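Local coordinates for periplasmic binding protein (Veillonella parvula, PDB 4MO9) that probably captures a metal-chelate or similar small ligand between two lobes and delivers it to a membrane transporter, as other solute-binding proteins of this fold do, at residues V188-R191 with V192-N196; G232-V235 with I236-A240. All coordinates share one frame; numbering follows the deposited sequence.

In the fold
Interaction 1 (188-191 with 192-196) is a surface contact at the end of helix 171-194. Interaction 2 (232-235 with 236-240) is partly buried, where edge strand 234-235 turns into a loop. The two hold different elements, with centres about 18 Å apart. They still meet where Val-192 CG1 packs on Gly-232 N, and Tyr-335 joins both, touching Ile-195 and bonding to Gly-232 O. Each has an aspartate-lysine salt bridge four residues apart. In interaction 1 it sits outside a run of helical backbone bonds. In interaction 2 it spans a single turn bond, while the neighbouring Val-235 and Thr-237 are buried.

Interaction 1 of 2, residues V188-R191 with V192-N196; sequences VLDR and VSKIN
Val-188 and Val-192 lie one turn apart in the last turns of helix 171-194, the long helix that in TroA-like binding proteins spans the two lobes. Val-192 N bonds to Val-188 O at 2.9 Å, and the N-H points almost straight at the oxygen (167°). Ser-193 N follows with a 3.1 Å bond to Leu-189 O. Beyond this pair the ladder changes. Lys-194 N reaches back three residues to Arg-191 O (3.0 Å), while its bond to Asp-190 O is weak. Ile-195 N likewise bonds three residues back, to Val-192 O, so the turn tightens here. The bond from Ile-195 N to Arg-191 O is weak.

Val-188 CG1 and Val-192 CG2 pack loosely at 4.2 Å, and Val-188 also rests on Ala-331 of helix 324-334. Ser-193 has OG between its own backbone N and carbonyl carbon (chi1 80°). From there Ser-193 OG donates to Asp-190 O at 2.7 Å, tilted moderately from the carbonyl plane. Ile-195 lays CG1 near Arg-191 O and packs on Tyr-335 and Phe-339. Arg-191 carries its guanidinium away from 192-196, where NH1 makes a salt bridge with Asp-341 and a hydrogen bond with Glu-338 O.

An i to i+4 salt bridge joins Asp-190 and Lys-194 on the exposed side. The lysine chain bends at chi2 (145°) and passes CD near Asp-190 O. Lys-194 NZ then meets the syn lone pair of Asp-190 OD1 at 2.7 Å, with Asp-190 OD2 at 3.1 Å.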
loop_
_atom_site.group_PDB
_atom_site.type_symbol
_atom_site.label_atom_id
_atom_site.label_comp_id
_atom_site.label_asym_id
_atom_site.label_seq_id
_atom_site.Cartn_x
_atom_site.Cartn_y
_atom_site.Cartn_z
ATOM N N VAL A 188 17.795 -1.641 2.897
ATOM C CA VAL A 188 17.563 -1.879 1.468
ATOM C C VAL A 188 18.182 -0.794 0.585
ATOM O O VAL A 188 18.982 -1.098 -0.313
ATOM C CB VAL A 188 16.056 -1.996 1.140
ATOM C CG1 VAL A 188 15.831 -1.996 -0.380
ATOM C CG2 VAL A 188 15.457 -3.258 1.769
ATOM N N LEU A 189 17.830 0.465 0.841
ATOM C CA LEU A 189 18.269 1.558 -0.023
ATOM C C LEU A 189 19.784 1.746 0.020
ATOM O O LEU A 189 20.410 1.969 -1.018
ATOM C CB LEU A 189 17.532 2.862 0.312
ATOM C CG LEU A 189 16.022 2.862 0.058
ATOM C CD1 LEU A 189 15.392 4.166 0.491
ATOM C CD2 LEU A 189 15.729 2.607 -1.412
ATOM N N ASP A 190 20.382 1.642 1.207
ATOM C CA ASP A 190 21.839 1.729 1.320
ATOM C C ASP A 190 22.528 0.617 0.549
ATOM O O ASP A 190 23.478 0.859 -0.204
ATOM C CB ASP A 190 22.297 1.621 2.771
ATOM C CG ASP A 190 23.784 1.856 2.920
ATOM O OD1 ASP A 190 24.279 2.877 2.390
ATOM O OD2 ASP A 190 24.474 1.018 3.546
ATOM N N ARG A 191 22.075 -0.611 0.763
ATOM C CA ARG A 191 22.750 -1.752 0.154
ATOM C C ARG A 191 22.606 -1.699 -1.369
ATOM O O ARG A 191 23.580 -1.914 -2.087
ATOM C CB ARG A 191 22.244 -3.076 0.742
ATOM C CG ARG A 191 23.206 -4.249 0.522
ATOM C CD ARG A 191 22.739 -5.521 1.242
ATOM N NE ARG A 191 22.836 -5.398 2.699
ATOM C CZ ARG A 191 22.252 -6.224 3.566
ATOM N NH1 ARG A 191 21.519 -7.241 3.128
ATOM N NH2 ARG A 191 22.397 -6.033 4.868
ATOM N N VAL A 192 21.409 -1.372 -1.854
ATOM C CA VAL A 192 21.163 -1.227 -3.295
ATOM C C VAL A 192 22.121 -0.219 -3.937
ATOM O O VAL A 192 22.668 -0.463 -5.027
ATOM C CB VAL A 192 19.697 -0.817 -3.593
ATOM C CG1 VAL A 192 19.579 -0.207 -4.986
ATOM C CG2 VAL A 192 18.765 -2.012 -3.448
ATOM N N SER A 193 22.357 0.893 -3.244
ATOM C CA SER A 193 23.227 1.945 -3.762
ATOM C C SER A 193 24.665 1.481 -3.913
ATOM O O SER A 193 25.437 2.072 -4.679
ATOM C CB SER A 193 23.170 3.198 -2.864
ATOM O OG SER A 193 23.999 3.050 -1.713
ATOM N N LYS A 194 25.040 0.428 -3.188
ATOM C CA LYS A 194 26.418 -0.061 -3.226
ATOM C C LYS A 194 26.610 -1.315 -4.080
ATOM O O LYS A 194 27.735 -1.800 -4.238
ATOM C CB LYS A 194 26.949 -0.273 -1.806
ATOM C CG LYS A 194 27.362 1.031 -1.145
ATOM C CD LYS A 194 27.085 1.037 0.349
ATOM C CE LYS A 194 27.279 2.450 0.913
ATOM N NZ LYS A 194 26.922 2.557 2.354
ATOM N N ILE A 195 25.514 -1.827 -4.631
ATOM C CA ILE A 195 25.576 -2.923 -5.592
ATOM C C ILE A 195 25.882 -2.354 -6.969
ATOM O O ILE A 195 25.133 -1.504 -7.468
ATOM C CB ILE A 195 24.251 -3.714 -5.623
ATOM C CG1 ILE A 195 24.030 -4.384 -4.265
ATOM C CG2 ILE A 195 24.254 -4.763 -6.751
ATOM C CD1 ILE A 195 22.679 -5.088 -4.122
ATOM N N ASN A 196 26.979 -2.823 -7.572
ATOM C CA ASN A 196 27.442 -2.346 -8.874
ATOM C C ASN A 196 27.257 -3.375 -10.012
ATOM O O ASN A 196 27.593 -3.098 -11.166
ATOM C CB ASN A 196 28.915 -1.897 -8.783
ATOM C CG ASN A 196 29.121 -0.755 -7.796
ATOM O OD1 ASN A 196 30.157 -0.660 -7.114
ATOM N ND2 ASN A 196 28.124 0.114 -7.707
#

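Interaction 2 of 2, residues G232-V235 with I236-A240; sequences GADV and ITKDA
Val-235 and Lys-238 close a type I beta turn at the end of strand 234-235. Its backbone bond runs from Lys-238 N to Val-235 O at 2.9 Å and is nearly straight (163°).

The charged contact joins Asp-234 to Lys-238. Lys-238 has CG between its backbone N and carbonyl carbon (chi1 72°), which carries the chain back past Val-235 O, with Lys-238 CG 3.3 Å from that oxygen. Extended from there, it meets the Asp-234 side chain at about a right angle. Lys-238 NZ forms a salt bridge with Asp-234 OD1; the modelled 2.4 Å is very short and its exact length is doubtful. Asp-234 OD2 stays farther off. An alanine in place of Asp-234 would probably leave the lysine ammonium without this mate and its chain freer to turn.

Van der Waals contact within the turn is slight. The methyl carbon Val-235 CG1 lies 3.4 Å from the hydroxyl Thr-237 OG1, which is hydrogen-bonded to Phe-218 O and Ser-217 OG. Ile-236 packs on Phe-251 and Tyr-203.

Asp-234 and Ile-236 both make backbone bonds to Val-202 of strand 201-206. The arrangement is a beta turn leaving the edge strand of a mixed sheet, on the way to helix 249-255.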
loop_
_atom_site.group_PDB
_atom_site.type_symbol
_atom_site.label_atom_id
_atom_site.label_comp_id
_atom_site.label_asym_id
_atom_site.label_seq_id
_atom_site.Cartn_x
_atom_site.Cartn_y
_atom_site.Cartn_z
ATOM N N GLY A 232 16.658 -1.236 -7.354
ATOM C CA GLY A 232 17.792 -1.599 -8.187
ATOM C C GLY A 232 17.473 -2.406 -9.434
ATOM O O GLY A 232 18.350 -3.107 -9.957
ATOM N N ALA A 233 16.239 -2.311 -9.928
ATOM C CA ALA A 233 15.881 -3.011 -11.167
ATOM C C ALA A 233 15.813 -2.085 -12.385
ATOM O O ALA A 233 15.633 -0.864 -12.251
ATOM C CB ALA A 233 14.572 -3.750 -11.003
ATOM N N ASP A 234 15.958 -2.675 -13.568
ATOM C CA ASP A 234 15.732 -1.967 -14.823
ATOM C C ASP A 234 14.317 -2.281 -15.321
ATOM O O ASP A 234 14.068 -3.361 -15.864
ATOM C CB ASP A 234 16.768 -2.401 -15.870
ATOM C CG ASP A 234 16.699 -1.578 -17.144
ATOM O OD1 ASP A 234 15.773 -0.749 -17.277
ATOM O OD2 ASP A 234 17.569 -1.766 -18.027
ATOM N N VAL A 235 13.391 -1.342 -15.128
ATOM C CA VAL A 235 11.995 -1.538 -15.528
ATOM C C VAL A 235 11.832 -1.468 -17.057
ATOM O O VAL A 235 11.939 -0.389 -17.646
ATOM C CB VAL A 235 11.085 -0.498 -14.844
ATOM C CG1 VAL A 235 9.635 -0.711 -15.235
ATOM C CG2 VAL A 235 11.243 -0.572 -13.323
ATOM N N ILE A 236 11.562 -2.605 -17.703
ATOM C CA ILE A 236 11.588 -2.649 -19.176
ATOM C C ILE A 236 10.575 -1.701 -19.834
ATOM O O ILE A 236 10.732 -1.316 -20.996
ATOM C CB ILE A 236 11.396 -4.088 -19.750
ATOM C CG1 ILE A 236 9.953 -4.582 -19.569
ATOM C CG2 ILE A 236 12.420 -5.065 -19.152
ATOM C CD1 ILE A 236 9.634 -5.859 -20.381
ATOM N N THR A 237 9.537 -1.334 -19.089
ATOM C CA THR A 237 8.475 -0.472 -19.604
ATOM C C THR A 237 8.690 1.014 -19.285
ATOM O O THR A 237 7.860 1.844 -19.657
ATOM C CB THR A 237 7.094 -0.894 -19.046
ATOM O OG1 THR A 237 7.207 -1.156 -17.641
ATOM C CG2 THR A 237 6.572 -2.144 -19.753
ATOM N N LYS A 238 9.792 1.343 -18.610
ATOM C CA LYS A 238 10.041 2.713 -18.127
ATOM C C LYS A 238 9.891 3.827 -19.178
ATOM O O LYS A 238 9.488 4.945 -18.840
ATOM C CB LYS A 238 11.411 2.817 -17.436
ATOM C CG LYS A 238 12.606 2.744 -18.381
ATOM C CD LYS A 238 13.897 2.423 -17.630
ATOM C CE LYS A 238 15.061 2.274 -18.611
ATOM N NZ LYS A 238 16.215 1.511 -18.044
ATOM N N ASP A 239 10.197 3.524 -20.441
ATOM C CA ASP A 239 10.109 4.517 -21.517
ATOM C C ASP A 239 8.807 4.455 -22.321
ATOM O O ASP A 239 8.426 5.437 -22.959
ATOM C CB ASP A 239 11.291 4.375 -22.481
ATOM C CG ASP A 239 12.596 4.867 -21.889
ATOM O OD1 ASP A 239 12.573 5.863 -21.130
ATOM O OD2 ASP A 239 13.644 4.253 -22.192
ATOM N N ALA A 240 8.132 3.309 -22.291
ATOM C CA ALA A 240 6.976 3.077 -23.160
ATOM C C ALA A 240 5.633 3.379 -22.487
ATOM O O ALA A 240 4.645 3.673 -23.162
ATOM C CB ALA A 240 6.997 1.649 -23.700
#